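PDB 6QZO: peroxidase from Cellulomonas bogoriensis 69B4 = DSM 16987, which binds heme b and, as a member of the DyP-type peroxidase family, probably uses hydrogen peroxide to oxidise its substrates. Local coordinates for residues Q146-D151 / L306-N311; R194-Q199 / S322-L327; G249-E252 / T258-T261. All coordinates share one frame; numbering follows the deposited sequence.

Interaction 1 (Q146-D151 / L306-N311); sequences QVCADD and LRRAYN. With HEM (protoporphyrin IX containing Fe), chain I.
Arg-308 turns its CG away from the backbone N (chi1 -152°), and from there the chain runs straight to NE, a shape that carries the guanidinium across to Gln-146 and Cys-148. Gln-146 uses the same first rotamer, and its chain too is extended beyond CG; the two side chains meet at a slant. Its NE2 lies over one face of the guanidinium, 3.7 Å from NH1 of Arg-308, and the amide and guanidinium planes are tilted by just 18°. The two flat groups lie nearly parallel without bonding to each other; their hydrogen-bonding partners are elsewhere: Tyr-331 and Gly-39 for the Gln-146 amide, the carbonyl of Thr-42 for Arg-308 NH2. Cys-148 SG takes the edge of the guanidinium instead, near its plane and 3.7 Å from Arg-308 NH1. The CA atoms of Cys-148 and Tyr-310 are 10.5 Å apart, a spacing of facing sheets and not of paired strands: strand 143-149 belongs to the N-terminal ferredoxin-like sheet of the DyP fold, strand 306-314 to the edge of the C-terminal one. Between them SG also makes a sulfur-aromatic contact, 5.4 Å from the centroid of the Tyr-310 ring and 46° off its normal, while Arg-308 NH1 sits at the edge of that ring. The adjacent Arg-307 serves the heme. Its NH1 and NH2 both donate to propionate oxygen O1A, at 2.7 and 2.9 Å respectively, with heme C3D 3.5 Å above the centre of its guanidinium; Glu-201 forms a salt bridge with the same NH1.

Interaction 2 (R194-Q199 / S322-L327); sequences RNLMGQ and SDSGLL. With HEM (protoporphyrin IX containing Fe), chain I.
Asn-195 OD1 is gripped by two backbone amides, Met-197 N at 2.9 Å and Gln-199 N at 3.1 Å. They arrive from opposite faces of the carboxamide, 37° and 53° out of the carbonyl plane, so neither lies on a lone pair. In contrast, Asn-195 ND2 donates in plane to a lone pair of Gln-199 OE1, 2.9 Å away, and this third bond fixes the amide's rotation. A chi1 of 71° places CG between the backbone N and the carbonyl carbon, folding the side chain back over its own loop. The result is an Asx turn laid on a type I beta turn from Asn-195 to Gly-198, set beside strand 323-332 of the C-terminal ferredoxin-like sheet. Leu-196 bridges the gap to that strand by packing CD1 on Ser-324 CB, 3.9 Å away, while Ser-324 OG bonds to Asp-313. A water links the backbones, accepting from Leu-196 N and donating to Gly-325 O at 2.6 Å. The end of Leu-326 comes close to the loop, its CD1 touching Asn-195 CB, while the other branch, CD2, approaches heme C3B at 3.9 Å. The methyl CMB of the same pyrrole lies 3.5 Å from Gln-199 OE1 and 3.6 Å from Asn-195 ND2.

Interaction 3 (G249-E252 / T258-T261); sequences GARE and TLRT
Glu-252 lays its CG and carboxylate along the backbone of Thr-258 and Leu-259, with OE2 3.2 Å from Thr-258 CA. The contact joins helix 248-255 to the loop that follows it in the C-terminal half of the DyP fold: the chain leaves the helix, turns back, and is held by a side chain of that helix. The evidence is one nearly straight hydrogen bond, Leu-259 N to Glu-252 OE2, 2.8 Å long with an angle of 164° at the hydrogen. The amide meets OE2 on the anti side of the carboxylate, 24° out of its plane. Glu-252 reaches it because its chain is extended beyond CG. With Glu-252 replaced by alanine, the Leu-259 amide would probably lose this acceptor, and the returning loop would be less firmly fixed to the helix. Alongside the polar bond runs an apolar strip. Leu-259 CG lies 4.0 Å from Glu-252 CG, and its CD1 packs at the same distance on Arg-251 CB, the leucine and arginine side chains crossing at about a right angle. Arg-251 then stretches beyond this contact to Glu-89 of the second subunit and to Asp-244, with a cation-pi contact to Trp-243, so the helix also reaches the dimer interface. Leu-259 itself is about 7 Å from the heme at the nearest side-chain approach. Farther round the loop, the hydroxyl of Thr-261 donates to that of Thr-258, OG1 to OG1, at 2.8 Å.

From the N terminus, strand 143-149 opens interaction 1, residues 194-199 open interaction 2, and helix 248-255 opens interaction 3. The last closes first, at 258-261, a short local loop nested inside both others. Interaction 1 closes at 306-311 and interaction 2 at 322-327, so these two cross. Interaction 1 joins the N-terminal sheet to the C-terminal one; interaction 2 sets the heme-side loop against the next strand of that second sheet. Strands 306-314 and 323-332 are neighbours, linked by a probable hydrogen bond from Leu-327 N to Tyr-310 O. Interaction 3 meets interaction 2 through Arg-194 NH1, which lies 2.7 Å from Leu-259 O.

Interaction 1 (Q146-D151 / L306-N311)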
loop_
_atom_site.group_PDB
_atom_site.type_symbol
_atom_site.label_atom_id
_atom_site.label_comp_id
_atom_site.label_asym_id
_atom_site.label_seq_id
_atom_site.Cartn_x
_atom_site.Cartn_y
_atom_site.Cartn_z
ATOM N N GLN A 146 -3.544 15.776 1.739
ATOM C CA GLN A 146 -3.416 14.824 0.613
ATOM C C GLN A 146 -1.929 14.715 0.306
ATOM O O GLN A 146 -1.364 15.702 -0.221
ATOM C CB GLN A 146 -4.194 15.266 -0.623
ATOM C CG GLN A 146 -4.026 14.289 -1.783
ATOM C CD GLN A 146 -4.571 14.847 -3.068
ATOM O OE1 GLN A 146 -5.755 14.732 -3.358
ATOM N NE2 GLN A 146 -3.692 15.452 -3.849
ATOM N N VAL A 147 -1.329 13.574 0.649
ATOM C CA VAL A 147 0.121 13.299 0.437
ATOM C C VAL A 147 0.236 12.305 -0.717
ATOM O O VAL A 147 -0.313 11.157 -0.596
ATOM C CB VAL A 147 0.794 12.765 1.712
ATOM C CG1 VAL A 147 2.313 12.765 1.597
ATOM C CG2 VAL A 147 0.359 13.558 2.929
ATOM N N CYS A 148 0.893 12.745 -1.796
ATOM C CA CYS A 148 1.038 11.988 -3.061
ATOM C C CYS A 148 2.517 11.850 -3.411
ATOM O O CYS A 148 3.226 12.863 -3.280
ATOM C CB CYS A 148 0.350 12.713 -4.203
ATOM S SG CYS A 148 -1.445 12.664 -4.057
ATOM N N ALA A 149 2.926 10.670 -3.881
ATOM C CA ALA A 149 4.311 10.394 -4.329
ATOM C C ALA A 149 4.372 9.134 -5.195
ATOM O O ALA A 149 3.445 8.306 -5.146
ATOM C CB ALA A 149 5.233 10.284 -3.143
ATOM N N ASP A 150 5.454 9.004 -5.955
ATOM C CA ASP A 150 5.737 7.838 -6.828
ATOM C C ASP A 150 6.507 6.770 -6.049
ATOM O O ASP A 150 6.986 5.826 -6.702
ATOM C CB ASP A 150 6.521 8.270 -8.072
ATOM C CG ASP A 150 5.645 8.729 -9.209
ATOM O OD1 ASP A 150 4.483 8.252 -9.277
ATOM O OD2 ASP A 150 6.126 9.553 -10.014
ATOM N N ASP A 151 6.629 6.912 -4.727
ATOM C CA ASP A 151 7.363 5.954 -3.857
ATOM C C ASP A 151 6.714 5.884 -2.475
ATOM O O ASP A 151 6.471 6.929 -1.887
ATOM C CB ASP A 151 8.835 6.338 -3.724
ATOM C CG ASP A 151 9.634 5.257 -3.017
ATOM O OD1 ASP A 151 9.656 5.263 -1.770
ATOM O OD2 ASP A 151 10.169 4.366 -3.727
ATOM N N LEU A 306 -12.776 18.180 -11.441
ATOM C CA LEU A 306 -11.521 17.419 -11.656
ATOM C C LEU A 306 -11.555 16.181 -10.753
ATOM O O LEU A 306 -11.303 16.319 -9.535
ATOM C CB LEU A 306 -10.313 18.302 -11.344
ATOM C CG LEU A 306 -8.950 17.668 -11.629
ATOM C CD1 LEU A 306 -8.835 17.232 -13.089
ATOM C CD2 LEU A 306 -7.827 18.603 -11.233
ATOM N N ARG A 307 -11.869 15.028 -11.331
ATOM C CA ARG A 307 -11.719 13.736 -10.624
ATOM C C ARG A 307 -10.222 13.432 -10.579
ATOM O O ARG A 307 -9.545 13.634 -11.606
ATOM C CB ARG A 307 -12.517 12.632 -11.325
ATOM C CG ARG A 307 -14.015 12.838 -11.219
ATOM C CD ARG A 307 -14.771 11.801 -12.027
ATOM N NE ARG A 307 -14.552 11.975 -13.451
ATOM C CZ ARG A 307 -14.407 11.006 -14.346
ATOM N NH1 ARG A 307 -14.427 9.735 -13.995
ATOM N NH2 ARG A 307 -14.257 11.310 -15.626
ATOM N N ARG A 308 -9.747 12.994 -9.413
ATOM C CA ARG A 308 -8.329 12.632 -9.189
ATOM C C ARG A 308 -8.316 11.403 -8.284
ATOM O O ARG A 308 -7.765 11.486 -7.165
ATOM C CB ARG A 308 -7.590 13.847 -8.618
ATOM C CG ARG A 308 -6.110 13.862 -8.969
ATOM C CD ARG A 308 -5.461 15.102 -8.436
ATOM N NE ARG A 308 -4.033 15.175 -8.645
ATOM C CZ ARG A 308 -3.123 14.560 -7.922
ATOM N NH1 ARG A 308 -3.471 13.652 -7.032
ATOM N NH2 ARG A 308 -1.847 14.864 -8.079
ATOM N N ALA A 309 -8.955 10.327 -8.753
ATOM C CA ALA A 309 -9.274 9.126 -7.949
ATOM C C ALA A 309 -8.080 8.146 -7.905
ATOM O O ALA A 309 -7.202 8.168 -8.803
ATOM C CB ALA A 309 -10.520 8.463 -8.481
ATOM N N TYR A 310 -8.069 7.334 -6.856
ATOM C CA TYR A 310 -7.059 6.290 -6.579
ATOM C C TYR A 310 -7.795 5.004 -6.194
ATOM O O TYR A 310 -8.915 5.092 -5.683
ATOM C CB TYR A 310 -6.117 6.777 -5.472
ATOM C CG TYR A 310 -5.027 7.698 -5.950
ATOM C CD1 TYR A 310 -5.255 9.050 -6.175
ATOM C CD2 TYR A 310 -3.765 7.209 -6.205
ATOM C CE1 TYR A 310 -4.251 9.881 -6.645
ATOM C CE2 TYR A 310 -2.750 8.028 -6.664
ATOM C CZ TYR A 310 -2.987 9.365 -6.874
ATOM O OH TYR A 310 -1.963 10.139 -7.323
ATOM N N ASN A 311 -7.190 3.849 -6.439
ATOM C CA ASN A 311 -7.719 2.528 -5.987
ATOM C C ASN A 311 -7.394 2.362 -4.502
ATOM O O ASN A 311 -6.288 2.746 -4.099
ATOM C CB ASN A 311 -7.106 1.358 -6.768
ATOM C CG ASN A 311 -7.316 1.498 -8.253
ATOM O OD1 ASN A 311 -8.415 1.852 -8.687
ATOM N ND2 ASN A 311 -6.263 1.259 -9.019
HETATM C CHA HEM I . -17.100 8.490 -15.413
HETATM C CHB HEM I . -16.337 4.662 -12.598
HETATM C CHC HEM I . -18.312 7.023 -8.874
HETATM C CHD HEM I . -18.698 10.993 -11.582
HETATM C C1A HEM I . -16.756 7.244 -14.966
HETATM C C2A HEM I . -16.288 6.189 -15.803
HETATM C C3A HEM I . -16.089 5.109 -15.005
HETATM C C4A HEM I . -16.400 5.502 -13.685
HETATM C CMA HEM I . -15.606 3.733 -15.420
HETATM C CAA HEM I . -16.104 6.229 -17.310
HETATM C CBA HEM I . -14.716 6.694 -17.750
HETATM C CGA HEM I . -14.580 8.160 -17.495
HETATM O O1A HEM I . -14.078 8.509 -16.391
HETATM O O2A HEM I . -14.976 8.990 -18.361
HETATM C C1B HEM I . -16.827 5.001 -11.342
HETATM C C2B HEM I . -16.803 4.083 -10.257
HETATM C C3B HEM I . -17.367 4.738 -9.189
HETATM C C4B HEM I . -17.728 6.070 -9.693
HETATM C CMB HEM I . -16.239 2.665 -10.289
HETATM C CAB HEM I . -17.542 4.321 -7.783
HETATM C CBB HEM I . -16.948 3.255 -7.247
HETATM C C1C HEM I . -18.584 8.313 -9.267
HETATM C C2C HEM I . -19.149 9.278 -8.434
HETATM C C3C HEM I . -19.283 10.433 -9.170
HETATM C C4C HEM I . -18.771 10.147 -10.497
HETATM C CMC HEM I . -19.571 9.153 -6.996
HETATM C CAC HEM I . -19.864 11.600 -8.457
HETATM C CBC HEM I . -20.066 12.786 -8.963
HETATM C C1D HEM I . -18.282 10.599 -12.871
HETATM C C2D HEM I . -18.257 11.536 -14.009
HETATM C C3D HEM I . -17.833 10.839 -15.078
HETATM C C4D HEM I . -17.590 9.477 -14.572
HETATM C CMD HEM I . -18.656 13.001 -14.064
HETATM C CAD HEM I . -17.647 11.373 -16.503
HETATM C CBD HEM I . -18.947 11.216 -17.320
HETATM C CGD HEM I . -18.903 11.763 -18.742
HETATM O O1D HEM I . -19.034 12.987 -18.958
HETATM O O2D HEM I . -18.771 10.997 -19.738
HETATM N NA HEM I . -16.818 6.807 -13.676
HETATM N NB HEM I . -17.385 6.153 -10.969
HETATM N NC HEM I . -18.364 8.831 -10.509
HETATM N ND HEM I . -17.873 9.387 -13.269
HETATM FE FE HEM I . -17.684 7.828 -12.214
#

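Interaction 2 (R194-Q199 / S322-L327)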
loop_
_atom_site.group_PDB
_atom_site.type_symbol
_atom_site.label_atom_id
_atom_site.label_comp_id
_atom_site.label_asym_id
_atom_site.label_seq_id
_atom_site.Cartn_x
_atom_site.Cartn_y
_atom_site.Cartn_z
ATOM N N ARG A 194 -6.794 2.277 -14.559
ATOM C CA ARG A 194 -7.622 1.062 -14.379
ATOM C C ARG A 194 -8.025 0.998 -12.921
ATOM O O ARG A 194 -7.137 1.153 -12.091
ATOM C CB ARG A 194 -6.854 -0.200 -14.774
ATOM C CG ARG A 194 -6.710 -0.379 -16.276
ATOM C CD ARG A 194 -7.961 -0.972 -16.877
ATOM N NE ARG A 194 -7.867 -1.098 -18.327
ATOM C CZ ARG A 194 -8.853 -1.517 -19.099
ATOM N NH1 ARG A 194 -10.016 -1.858 -18.569
ATOM N NH2 ARG A 194 -8.683 -1.585 -20.408
ATOM N N ASN A 195 -9.318 0.820 -12.652
ATOM C CA ASN A 195 -9.850 0.644 -11.280
ATOM C C ASN A 195 -10.025 -0.859 -11.044
ATOM O O ASN A 195 -9.822 -1.641 -11.994
ATOM C CB ASN A 195 -11.107 1.489 -11.044
ATOM C CG ASN A 195 -12.329 0.993 -11.788
ATOM O OD1 ASN A 195 -12.475 -0.204 -12.035
ATOM N ND2 ASN A 195 -13.213 1.904 -12.139
ATOM N N LEU A 196 -10.380 -1.242 -9.823
ATOM C CA LEU A 196 -10.397 -2.664 -9.388
ATOM C C LEU A 196 -11.712 -3.328 -9.812
ATOM O O LEU A 196 -11.864 -4.528 -9.560
ATOM C CB LEU A 196 -10.152 -2.726 -7.878
ATOM C CG LEU A 196 -8.757 -2.261 -7.462
ATOM C CD1 LEU A 196 -8.620 -2.218 -5.954
ATOM C CD2 LEU A 196 -7.672 -3.157 -8.035
ATOM N N MET A 197 -12.606 -2.589 -10.478
ATOM C CA MET A 197 -13.727 -3.199 -11.231
ATOM C C MET A 197 -13.217 -3.606 -12.618
ATOM O O MET A 197 -13.951 -4.319 -13.336
ATOM C CB MET A 197 -14.921 -2.250 -11.332
ATOM C CG MET A 197 -15.939 -2.479 -10.228
ATOM S SD MET A 197 -17.239 -1.241 -10.162
ATOM C CE MET A 197 -18.428 -2.092 -9.120
ATOM N N GLY A 198 -11.976 -3.231 -12.952
ATOM C CA GLY A 198 -11.325 -3.551 -14.235
ATOM C C GLY A 198 -11.604 -2.500 -15.289
ATOM O O GLY A 198 -11.221 -2.730 -16.451
ATOM N N GLN A 199 -12.191 -1.363 -14.899
ATOM C CA GLN A 199 -12.667 -0.309 -15.844
ATOM C C GLN A 199 -11.573 0.731 -16.073
ATOM O O GLN A 199 -10.702 0.886 -15.203
ATOM C CB GLN A 199 -13.910 0.387 -15.290
ATOM C CG GLN A 199 -15.086 -0.550 -15.074
ATOM C CD GLN A 199 -16.020 -0.065 -13.994
ATOM O OE1 GLN A 199 -15.666 0.768 -13.149
ATOM N NE2 GLN A 199 -17.227 -0.595 -14.005
ATOM N N SER A 322 -12.147 -9.749 -0.121
ATOM C CA SER A 322 -11.572 -8.434 -0.527
ATOM C C SER A 322 -12.276 -7.288 0.206
ATOM O O SER A 322 -13.459 -7.420 0.543
ATOM C CB SER A 322 -11.653 -8.252 -2.033
ATOM O OG SER A 322 -11.044 -9.331 -2.728
ATOM N N ASP A 323 -11.552 -6.198 0.437
ATOM C CA ASP A 323 -12.088 -4.863 0.791
ATOM C C ASP A 323 -11.468 -3.877 -0.194
ATOM O O ASP A 323 -10.401 -3.308 0.130
ATOM C CB ASP A 323 -11.838 -4.497 2.260
ATOM C CG ASP A 323 -12.442 -3.145 2.664
ATOM O OD1 ASP A 323 -13.164 -2.552 1.842
ATOM O OD2 ASP A 323 -12.222 -2.701 3.785
ATOM N N SER A 324 -12.093 -3.758 -1.364
ATOM C CA SER A 324 -11.602 -2.952 -2.503
ATOM C C SER A 324 -12.595 -1.836 -2.797
ATOM O O SER A 324 -13.812 -2.011 -2.493
ATOM C CB SER A 324 -11.375 -3.810 -3.708
ATOM O OG SER A 324 -10.465 -4.848 -3.394
ATOM N N GLY A 325 -12.100 -0.730 -3.358
ATOM C CA GLY A 325 -12.978 0.372 -3.780
ATOM C C GLY A 325 -12.214 1.507 -4.419
ATOM O O GLY A 325 -11.052 1.298 -4.826
ATOM N N LEU A 326 -12.861 2.667 -4.505
ATOM C CA LEU A 326 -12.327 3.898 -5.140
ATOM C C LEU A 326 -12.182 4.974 -4.056
ATOM O O LEU A 326 -13.155 5.173 -3.286
ATOM C CB LEU A 326 -13.305 4.329 -6.231
ATOM C CG LEU A 326 -12.738 5.277 -7.291
ATOM C CD1 LEU A 326 -11.723 4.566 -8.175
ATOM C CD2 LEU A 326 -13.844 5.879 -8.129
ATOM N N LEU A 327 -10.977 5.543 -3.916
ATOM C CA LEU A 327 -10.753 6.823 -3.212
ATOM C C LEU A 327 -11.157 7.906 -4.194
ATOM O O LEU A 327 -10.315 8.301 -4.998
ATOM C CB LEU A 327 -9.287 7.005 -2.821
ATOM C CG LEU A 327 -8.765 6.135 -1.690
ATOM C CD1 LEU A 327 -7.513 6.753 -1.070
ATOM C CD2 LEU A 327 -9.820 5.906 -0.613
HETATM C CHA HEM I . -17.100 8.490 -15.413
HETATM C CHB HEM I . -16.337 4.662 -12.598
HETATM C CHC HEM I . -18.312 7.023 -8.874
HETATM C CHD HEM I . -18.698 10.993 -11.582
HETATM C C1A HEM I . -16.756 7.244 -14.966
HETATM C C2A HEM I . -16.288 6.189 -15.803
HETATM C C3A HEM I . -16.089 5.109 -15.005
HETATM C C4A HEM I . -16.400 5.502 -13.685
HETATM C CMA HEM I . -15.606 3.733 -15.420
HETATM C CAA HEM I . -16.104 6.229 -17.310
HETATM C CBA HEM I . -14.716 6.694 -17.750
HETATM C CGA HEM I . -14.580 8.160 -17.495
HETATM O O1A HEM I . -14.078 8.509 -16.391
HETATM O O2A HEM I . -14.976 8.990 -18.361
HETATM C C1B HEM I . -16.827 5.001 -11.342
HETATM C C2B HEM I . -16.803 4.083 -10.257
HETATM C C3B HEM I . -17.367 4.738 -9.189
HETATM C C4B HEM I . -17.728 6.070 -9.693
HETATM C CMB HEM I . -16.239 2.665 -10.289
HETATM C CAB HEM I . -17.542 4.321 -7.783
HETATM C CBB HEM I . -16.948 3.255 -7.247
HETATM C C1C HEM I . -18.584 8.313 -9.267
HETATM C C2C HEM I . -19.149 9.278 -8.434
HETATM C C3C HEM I . -19.283 10.433 -9.170
HETATM C C4C HEM I . -18.771 10.147 -10.497
HETATM C CMC HEM I . -19.571 9.153 -6.996
HETATM C CAC HEM I . -19.864 11.600 -8.457
HETATM C CBC HEM I . -20.066 12.786 -8.963
HETATM C C1D HEM I . -18.282 10.599 -12.871
HETATM C C2D HEM I . -18.257 11.536 -14.009
HETATM C C3D HEM I . -17.833 10.839 -15.078
HETATM C C4D HEM I . -17.590 9.477 -14.572
HETATM C CMD HEM I . -18.656 13.001 -14.064
HETATM C CAD HEM I . -17.647 11.373 -16.503
HETATM C CBD HEM I . -18.947 11.216 -17.320
HETATM C CGD HEM I . -18.903 11.763 -18.742
HETATM O O1D HEM I . -19.034 12.987 -18.958
HETATM O O2D HEM I . -18.771 10.997 -19.738
HETATM N NA HEM I . -16.818 6.807 -13.676
HETATM N NB HEM I . -17.385 6.153 -10.969
HETATM N NC HEM I . -18.364 8.831 -10.509
HETATM N ND HEM I . -17.873 9.387 -13.269
HETATM FE FE HEM I . -17.684 7.828 -12.214
HETATM O O HOH W 1 -10.964 0.691 -7.334
#

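Interaction 3 (G249-E252 / T258-T261)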
loop_
_atom_site.group_PDB
_atom_site.type_symbol
_atom_site.label_atom_id
_atom_site.label_comp_id
_atom_site.label_asym_id
_atom_site.label_seq_id
_atom_site.Cartn_x
_atom_site.Cartn_y
_atom_site.Cartn_z
ATOM N N GLY A 249 -20.968 -7.940 -20.958
ATOM C CA GLY A 249 -21.972 -7.086 -21.627
ATOM C C GLY A 249 -22.755 -6.240 -20.633
ATOM O O GLY A 249 -22.987 -5.039 -20.910
ATOM N N ALA A 250 -23.156 -6.851 -19.518
ATOM C CA ALA A 250 -23.916 -6.205 -18.421
ATOM C C ALA A 250 -23.028 -5.184 -17.695
ATOM O O ALA A 250 -23.558 -4.150 -17.267
ATOM C CB ALA A 250 -24.464 -7.251 -17.475
ATOM N N ARG A 251 -21.728 -5.461 -17.561
ATOM C CA ARG A 251 -20.765 -4.538 -16.899
ATOM C C ARG A 251 -20.532 -3.314 -17.779
ATOM O O ARG A 251 -20.400 -2.205 -17.238
ATOM C CB ARG A 251 -19.417 -5.204 -16.662
ATOM C CG ARG A 251 -19.410 -6.249 -15.559
ATOM C CD ARG A 251 -18.026 -6.854 -15.425
ATOM N NE ARG A 251 -17.925 -7.684 -14.233
ATOM C CZ ARG A 251 -16.804 -8.230 -13.778
ATOM N NH1 ARG A 251 -15.661 -8.037 -14.410
ATOM N NH2 ARG A 251 -16.828 -8.965 -12.681
ATOM N N GLU A 252 -20.448 -3.523 -19.083
ATOM C CA GLU A 252 -20.241 -2.441 -20.074
ATOM C C GLU A 252 -21.514 -1.590 -20.145
ATOM O O GLU A 252 -21.393 -0.350 -20.159
ATOM C CB GLU A 252 -19.821 -3.045 -21.411
ATOM C CG GLU A 252 -18.422 -3.635 -21.347
ATOM C CD GLU A 252 -17.901 -4.252 -22.630
ATOM O OE1 GLU A 252 -18.738 -4.652 -23.460
ATOM O OE2 GLU A 252 -16.665 -4.312 -22.802
ATOM N N THR A 258 -16.827 0.277 -22.984
ATOM C CA THR A 258 -16.280 -1.107 -23.073
ATOM C C THR A 258 -15.114 -1.246 -22.102
ATOM O O THR A 258 -14.493 -0.210 -21.769
ATOM C CB THR A 258 -15.852 -1.482 -24.495
ATOM O OG1 THR A 258 -14.734 -0.661 -24.826
ATOM C CG2 THR A 258 -16.961 -1.304 -25.510
ATOM N N LEU A 259 -14.827 -2.467 -21.657
ATOM C CA LEU A 259 -13.756 -2.716 -20.655
ATOM C C LEU A 259 -12.405 -2.786 -21.360
ATOM O O LEU A 259 -11.421 -2.259 -20.799
ATOM C CB LEU A 259 -14.093 -3.984 -19.869
ATOM C CG LEU A 259 -15.227 -3.776 -18.868
ATOM C CD1 LEU A 259 -15.876 -5.099 -18.481
ATOM C CD2 LEU A 259 -14.713 -3.030 -17.637
ATOM N N ARG A 260 -12.366 -3.344 -22.569
ATOM C CA ARG A 260 -11.096 -3.553 -23.301
ATOM C C ARG A 260 -10.526 -2.181 -23.668
ATOM O O ARG A 260 -9.482 -1.832 -23.104
ATOM C CB ARG A 260 -11.297 -4.456 -24.520
ATOM C CG ARG A 260 -9.991 -4.927 -25.150
ATOM C CD ARG A 260 -10.204 -5.823 -26.362
ATOM N NE ARG A 260 -10.104 -5.234 -27.709
ATOM C CZ ARG A 260 -11.117 -4.708 -28.404
ATOM N NH1 ARG A 260 -12.329 -4.630 -27.875
ATOM N NH2 ARG A 260 -10.902 -4.237 -29.623
ATOM N N THR A 261 -11.198 -1.425 -24.545
ATOM C CA THR A 261 -10.660 -0.177 -25.150
ATOM C C THR A 261 -11.005 1.033 -24.267
ATOM O O THR A 261 -10.208 1.999 -24.258
ATOM C CB THR A 261 -11.182 0.023 -26.574
ATOM O OG1 THR A 261 -12.604 0.089 -26.492
ATOM C CG2 THR A 261 -10.817 -1.104 -27.521
#